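Long-range contacts in putative NAD(P)H-dependent FMN-containing oxidoreductase YwqN (Bacillus subtilis, PDB 1RLI), which probably acts as an NAD(P)H-dependent oxidoreductase that carries FMN as its cofactor: residues Gly152-Glu157 against Ser172-Leu177; Ala118-Val123 against Met148-Tyr153. All blocks are in the same frame, centred on the assembly; numbering follows the deposited sequence.

Contact 1: Gly152-Glu157 against Ser172-Leu177; sequences GYVLGE and SAASRL
No hydrogen bond crosses between G152-E157 and S172-L177; what joins the strand to the helix end is apolar contact made mostly by V154. S172 enters through its carbonyl oxygen, which accepts from two donors of the same residue: R176 N at 3.1 Å, the helical bond, and R176 NH1 at 3.1 Å. A173 follows, its CB directed at the strand. V154 meets it with both branches: CG1, anti to the backbone N (chi1 178°), reaches A173 CB at 3.9 Å, while CG2 lies 3.7 Å from A173 O. A174 comes next, one residue further round the helix, and its CB is a looser neighbour of V154 CG2, at 4.4 Å; the CB of A174 also packs on L22 and K25 of helix 18-27. The fold is the flavodoxin-like alpha/beta sandwich expected of this family, in which the last helix returns beside helix 18-27 to cover the same face of the sheet. S175 turns its side chain from the strand, and its hydroxyl bonds back to L171 O. At R176 the chain leaves helical geometry, and the long side chain folds back so that S172 O lies in the plane of the guanidinium, although NH1 stands 31° out of the carbonyl plane. L177 then swings its end back to the strand: with CG anti to the backbone N (chi1 -172°), its side chain crosses that of V154 obliquely, with L177 CD1 3.7 Å from V154 CG2 and 3.7 Å from Y153 N, over the backbone beside G152, which has no side chain to intervene. Y153 points away from the helix end, packs on I136 of helix 133-146, and its OH is hydrogen-bonded to K129 O of the second subunit, while L177 also packs on Q169 of that subunit.

Contact 2: Ala118-Val123 against Met148-Tyr153; sequences AYVIAV and MSFKGY
A118-V123 and M148-Y153 pair as parallel strands, their axes crossing at -21°, with one irregularity in the register. Both polar backbone atoms of A118 are satisfied: its N gives an almost straight bond (176°) to S149 O at 2.8 Å, and its O takes the N-H of K151 at 2.9 Å, nearly along the C=O axis. Next, V120 N donates to G152 O at 3.1 Å, in the carbonyl plane. V120 O is taken by V154 N further along the strand, and the backbone of Y119 pairs with L75 and F77 of strand 74-80. Between the F150 and Y153 pairings, K151 and G152 face the single residue Y119, a beta bulge in which K151 has helix-like torsions. That places K151 CB over one face of the Y119 ring, 3.7 Å from its centroid, a CH-pi contact; Y119 OH is taken up by K179 N. F150, with CG anti to its N, brings CE1 to V120 CG2 at 3.6 Å and sets A118 O at its ring edge. A118, V120, F150 and Y153 share the face covered by helix 133-146, where F143 meets F150 edge-to-face; Y119 and I121 look to the opposite face, I121 reaching helix 18-27.

The two contacts, with centres about 9 Å apart, share strand 149-157 and overlap at G152 and Y153. Contact 2 joins that strand to its neighbour 117-124, the two linked through helix 133-146 in a beta-alpha-beta crossover; contact 1 comes next along the chain, where helix 168-175 folds back onto the outermost strand. Backbone pairing probably continues from one to the other, through V154 N to V120 O and G156 N to A122 O. Sheet pairing builds this edge of the flavodoxin-like core, and the end of helix 168-175 covers one face of it; both contacts touch the second subunit, so this edge also takes part in the assembly.

Contact 1: Gly152-Glu157 against Ser172-Leu177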
loop_
_atom_site.group_PDB
_atom_site.type_symbol
_atom_site.label_atom_id
_atom_site.label_comp_id
_atom_site.label_asym_id
_atom_site.label_seq_id
_atom_site.Cartn_x
_atom_site.Cartn_y
_atom_site.Cartn_z
ATOM N N GLY D 152 4.496 12.679 -10.034
ATOM C CA GLY D 152 4.060 13.336 -8.808
ATOM C C GLY D 152 2.560 13.279 -8.667
ATOM O O GLY D 152 1.876 12.899 -9.614
ATOM N N TYR D 153 2.051 13.633 -7.488
ATOM C CA TYR D 153 0.607 13.636 -7.259
ATOM C C TYR D 153 0.285 14.595 -6.141
ATOM O O TYR D 153 1.175 15.093 -5.444
ATOM C CB TYR D 153 0.110 12.244 -6.847
ATOM C CG TYR D 153 0.717 11.766 -5.546
ATOM C CD1 TYR D 153 0.135 12.079 -4.308
ATOM C CD2 TYR D 153 1.921 11.054 -5.555
ATOM C CE1 TYR D 153 0.760 11.687 -3.110
ATOM C CE2 TYR D 153 2.538 10.663 -4.376
ATOM C CZ TYR D 153 1.960 10.980 -3.170
ATOM O OH TYR D 153 2.617 10.567 -2.022
ATOM N N VAL D 154 -1.005 14.845 -5.978
ATOM C CA VAL D 154 -1.505 15.669 -4.907
ATOM C C VAL D 154 -2.773 15.005 -4.355
ATOM O O VAL D 154 -3.654 14.607 -5.123
ATOM C CB VAL D 154 -1.869 17.108 -5.400
ATOM C CG1 VAL D 154 -2.447 17.913 -4.228
ATOM C CG2 VAL D 154 -0.631 17.799 -5.969
ATOM N N LEU D 155 -2.854 14.837 -3.032
ATOM C CA LEU D 155 -4.063 14.284 -2.409
ATOM C C LEU D 155 -4.667 15.472 -1.680
ATOM O O LEU D 155 -4.025 16.053 -0.798
ATOM C CB LEU D 155 -3.727 13.180 -1.406
ATOM C CG LEU D 155 -3.389 11.814 -2.012
ATOM C CD1 LEU D 155 -2.775 10.916 -0.932
ATOM C CD2 LEU D 155 -4.661 11.171 -2.569
ATOM N N GLY D 156 -5.885 15.842 -2.063
ATOM C CA GLY D 156 -6.532 16.998 -1.465
ATOM C C GLY D 156 -7.781 16.619 -0.707
ATOM O O GLY D 156 -8.411 15.611 -1.001
ATOM N N GLU D 157 -8.163 17.443 0.260
ATOM C CA GLU D 157 -9.334 17.151 1.070
ATOM C C GLU D 157 -10.522 18.031 0.694
ATOM O O GLU D 157 -10.403 19.253 0.608
ATOM C CB GLU D 157 -8.965 17.329 2.547
ATOM C CG GLU D 157 -10.010 16.868 3.532
ATOM C CD GLU D 157 -9.428 16.695 4.919
ATOM O OE1 GLU D 157 -8.746 17.630 5.397
ATOM O OE2 GLU D 157 -9.649 15.625 5.529
ATOM N N SER D 172 -1.185 24.621 -2.725
ATOM C CA SER D 172 0.210 24.938 -3.033
ATOM C C SER D 172 0.928 23.731 -3.606
ATOM O O SER D 172 1.847 23.874 -4.416
ATOM C CB SER D 172 0.952 25.449 -1.790
ATOM O OG SER D 172 0.858 24.530 -0.736
ATOM N N ALA D 173 0.506 22.542 -3.194
ATOM C CA ALA D 173 1.101 21.309 -3.705
ATOM C C ALA D 173 0.748 21.190 -5.192
ATOM O O ALA D 173 1.570 20.767 -6.009
ATOM C CB ALA D 173 0.552 20.118 -2.949
ATOM N N ALA D 174 -0.480 21.550 -5.537
ATOM C CA ALA D 174 -0.913 21.472 -6.938
ATOM C C ALA D 174 -0.167 22.517 -7.786
ATOM O O ALA D 174 0.241 22.246 -8.912
ATOM C CB ALA D 174 -2.441 21.674 -7.028
ATOM N N SER D 175 0.026 23.706 -7.234
ATOM C CA SER D 175 0.743 24.755 -7.960
ATOM C C SER D 175 2.172 24.341 -8.236
ATOM O O SER D 175 2.772 24.766 -9.218
ATOM C CB SER D 175 0.764 26.055 -7.156
ATOM O OG SER D 175 -0.527 26.615 -7.096
ATOM N N ARG D 176 2.728 23.514 -7.358
ATOM C CA ARG D 176 4.098 23.067 -7.534
ATOM C C ARG D 176 4.161 21.653 -8.073
ATOM O O ARG D 176 5.201 21.008 -8.004
ATOM C CB ARG D 176 4.834 23.165 -6.192
ATOM C CG ARG D 176 4.811 24.584 -5.619
ATOM C CD ARG D 176 5.402 24.649 -4.222
ATOM N NE ARG D 176 5.585 26.035 -3.785
ATOM C CZ ARG D 176 4.597 26.889 -3.537
ATOM N NH1 ARG D 176 3.328 26.513 -3.669
ATOM N NH2 ARG D 176 4.882 28.132 -3.167
ATOM N N LEU D 177 3.054 21.172 -8.629
ATOM C CA LEU D 177 3.003 19.799 -9.122
ATOM C C LEU D 177 4.000 19.441 -10.216
ATOM O O LEU D 177 4.728 18.462 -10.100
ATOM C CB LEU D 177 1.604 19.473 -9.634
ATOM C CG LEU D 177 1.398 17.993 -9.985
ATOM C CD1 LEU D 177 1.651 17.107 -8.753
ATOM C CD2 LEU D 177 -0.016 17.811 -10.496
#

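Contact 2: Ala118-Val123 against Met148-Tyr153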
loop_
_atom_site.group_PDB
_atom_site.type_symbol
_atom_site.label_atom_id
_atom_site.label_comp_id
_atom_site.label_asym_id
_atom_site.label_seq_id
_atom_site.Cartn_x
_atom_site.Cartn_y
_atom_site.Cartn_z
ATOM N N ALA D 118 3.361 11.022 -16.208
ATOM C CA ALA D 118 2.037 11.052 -15.595
ATOM C C ALA D 118 2.031 11.661 -14.204
ATOM O O ALA D 118 2.975 11.474 -13.446
ATOM C CB ALA D 118 1.482 9.621 -15.511
ATOM N N TYR D 119 0.938 12.360 -13.888
ATOM C CA TYR D 119 0.717 12.987 -12.582
ATOM C C TYR D 119 -0.706 12.668 -12.190
ATOM O O TYR D 119 -1.555 12.426 -13.058
ATOM C CB TYR D 119 0.824 14.508 -12.648
ATOM C CG TYR D 119 2.218 15.005 -12.922
ATOM C CD1 TYR D 119 3.051 15.421 -11.875
ATOM C CD2 TYR D 119 2.702 15.072 -14.232
ATOM C CE1 TYR D 119 4.343 15.903 -12.137
ATOM C CE2 TYR D 119 3.991 15.554 -14.500
ATOM C CZ TYR D 119 4.798 15.970 -13.449
ATOM O OH TYR D 119 6.057 16.474 -13.732
ATOM N N VAL D 120 -0.981 12.694 -10.887
ATOM C CA VAL D 120 -2.329 12.416 -10.393
ATOM C C VAL D 120 -2.783 13.482 -9.390
ATOM O O VAL D 120 -2.010 13.897 -8.534
ATOM C CB VAL D 120 -2.394 11.038 -9.666
ATOM C CG1 VAL D 120 -3.762 10.857 -8.992
ATOM C CG2 VAL D 120 -2.139 9.884 -10.674
ATOM N N ILE D 121 -4.033 13.918 -9.510
ATOM C CA ILE D 121 -4.628 14.862 -8.556
ATOM C C ILE D 121 -5.900 14.136 -8.103
ATOM O O ILE D 121 -6.750 13.816 -8.935
ATOM C CB ILE D 121 -5.038 16.202 -9.216
ATOM C CG1 ILE D 121 -3.784 16.950 -9.685
ATOM C CG2 ILE D 121 -5.824 17.044 -8.224
ATOM C CD1 ILE D 121 -4.088 18.171 -10.508
ATOM N N ALA D 122 -6.018 13.856 -6.806
ATOM C CA ALA D 122 -7.185 13.150 -6.281
ATOM C C ALA D 122 -7.704 13.864 -5.040
ATOM O O ALA D 122 -6.936 14.242 -4.148
ATOM C CB ALA D 122 -6.827 11.695 -5.941
ATOM N N VAL D 123 -9.010 14.047 -4.993
ATOM C CA VAL D 123 -9.619 14.753 -3.878
ATOM C C VAL D 123 -10.671 13.885 -3.235
ATOM O O VAL D 123 -11.511 13.331 -3.929
ATOM C CB VAL D 123 -10.290 16.064 -4.362
ATOM C CG1 VAL D 123 -10.884 16.813 -3.169
ATOM C CG2 VAL D 123 -9.279 16.927 -5.089
ATOM N N MET D 148 5.027 4.338 -18.195
ATOM C CA MET D 148 4.913 5.771 -17.973
ATOM C C MET D 148 5.548 6.173 -16.646
ATOM O O MET D 148 5.355 5.502 -15.642
ATOM C CB MET D 148 3.431 6.146 -17.959
ATOM C CG MET D 148 2.692 5.710 -19.234
ATOM S SD MET D 148 0.896 5.707 -19.054
ATOM C CE MET D 148 0.642 7.509 -18.768
ATOM N N SER D 149 6.298 7.272 -16.646
ATOM C CA SER D 149 6.924 7.746 -15.422
ATOM C C SER D 149 5.892 8.488 -14.562
ATOM O O SER D 149 5.272 9.443 -15.007
ATOM C CB SER D 149 8.084 8.687 -15.750
ATOM O OG SER D 149 9.065 8.005 -16.508
ATOM N N PHE D 150 5.743 8.039 -13.323
ATOM C CA PHE D 150 4.793 8.626 -12.377
ATOM C C PHE D 150 5.603 9.668 -11.655
ATOM O O PHE D 150 6.321 9.349 -10.701
ATOM C CB PHE D 150 4.306 7.539 -11.403
ATOM C CG PHE D 150 3.119 7.939 -10.570
ATOM C CD1 PHE D 150 2.498 9.175 -10.735
ATOM C CD2 PHE D 150 2.617 7.061 -9.619
ATOM C CE1 PHE D 150 1.370 9.527 -9.937
ATOM C CE2 PHE D 150 1.511 7.391 -8.836
ATOM C CZ PHE D 150 0.886 8.620 -8.991
ATOM N N LYS D 151 5.470 10.913 -12.128
ATOM C CA LYS D 151 6.233 12.062 -11.644
ATOM C C LYS D 151 5.776 12.756 -10.369
ATOM O O LYS D 151 6.590 13.382 -9.691
ATOM C CB LYS D 151 6.324 13.103 -12.752
ATOM C CG LYS D 151 7.039 12.614 -14.012
ATOM C CD LYS D 151 8.502 12.312 -13.730
ATOM C CE LYS D 151 9.277 12.073 -15.028
ATOM N NZ LYS D 151 10.690 11.663 -14.784
ATOM N N GLY D 152 4.496 12.679 -10.034
ATOM C CA GLY D 152 4.060 13.336 -8.808
ATOM C C GLY D 152 2.560 13.279 -8.667
ATOM O O GLY D 152 1.876 12.899 -9.614
ATOM N N TYR D 153 2.051 13.633 -7.488
ATOM C CA TYR D 153 0.607 13.636 -7.259
ATOM C C TYR D 153 0.285 14.595 -6.141
ATOM O O TYR D 153 1.175 15.093 -5.444
ATOM C CB TYR D 153 0.110 12.244 -6.847
ATOM C CG TYR D 153 0.717 11.766 -5.546
ATOM C CD1 TYR D 153 0.135 12.079 -4.308
ATOM C CD2 TYR D 153 1.921 11.054 -5.555
ATOM C CE1 TYR D 153 0.760 11.687 -3.110
ATOM C CE2 TYR D 153 2.538 10.663 -4.376
ATOM C CZ TYR D 153 1.960 10.980 -3.170
ATOM O OH TYR D 153 2.617 10.567 -2.022
#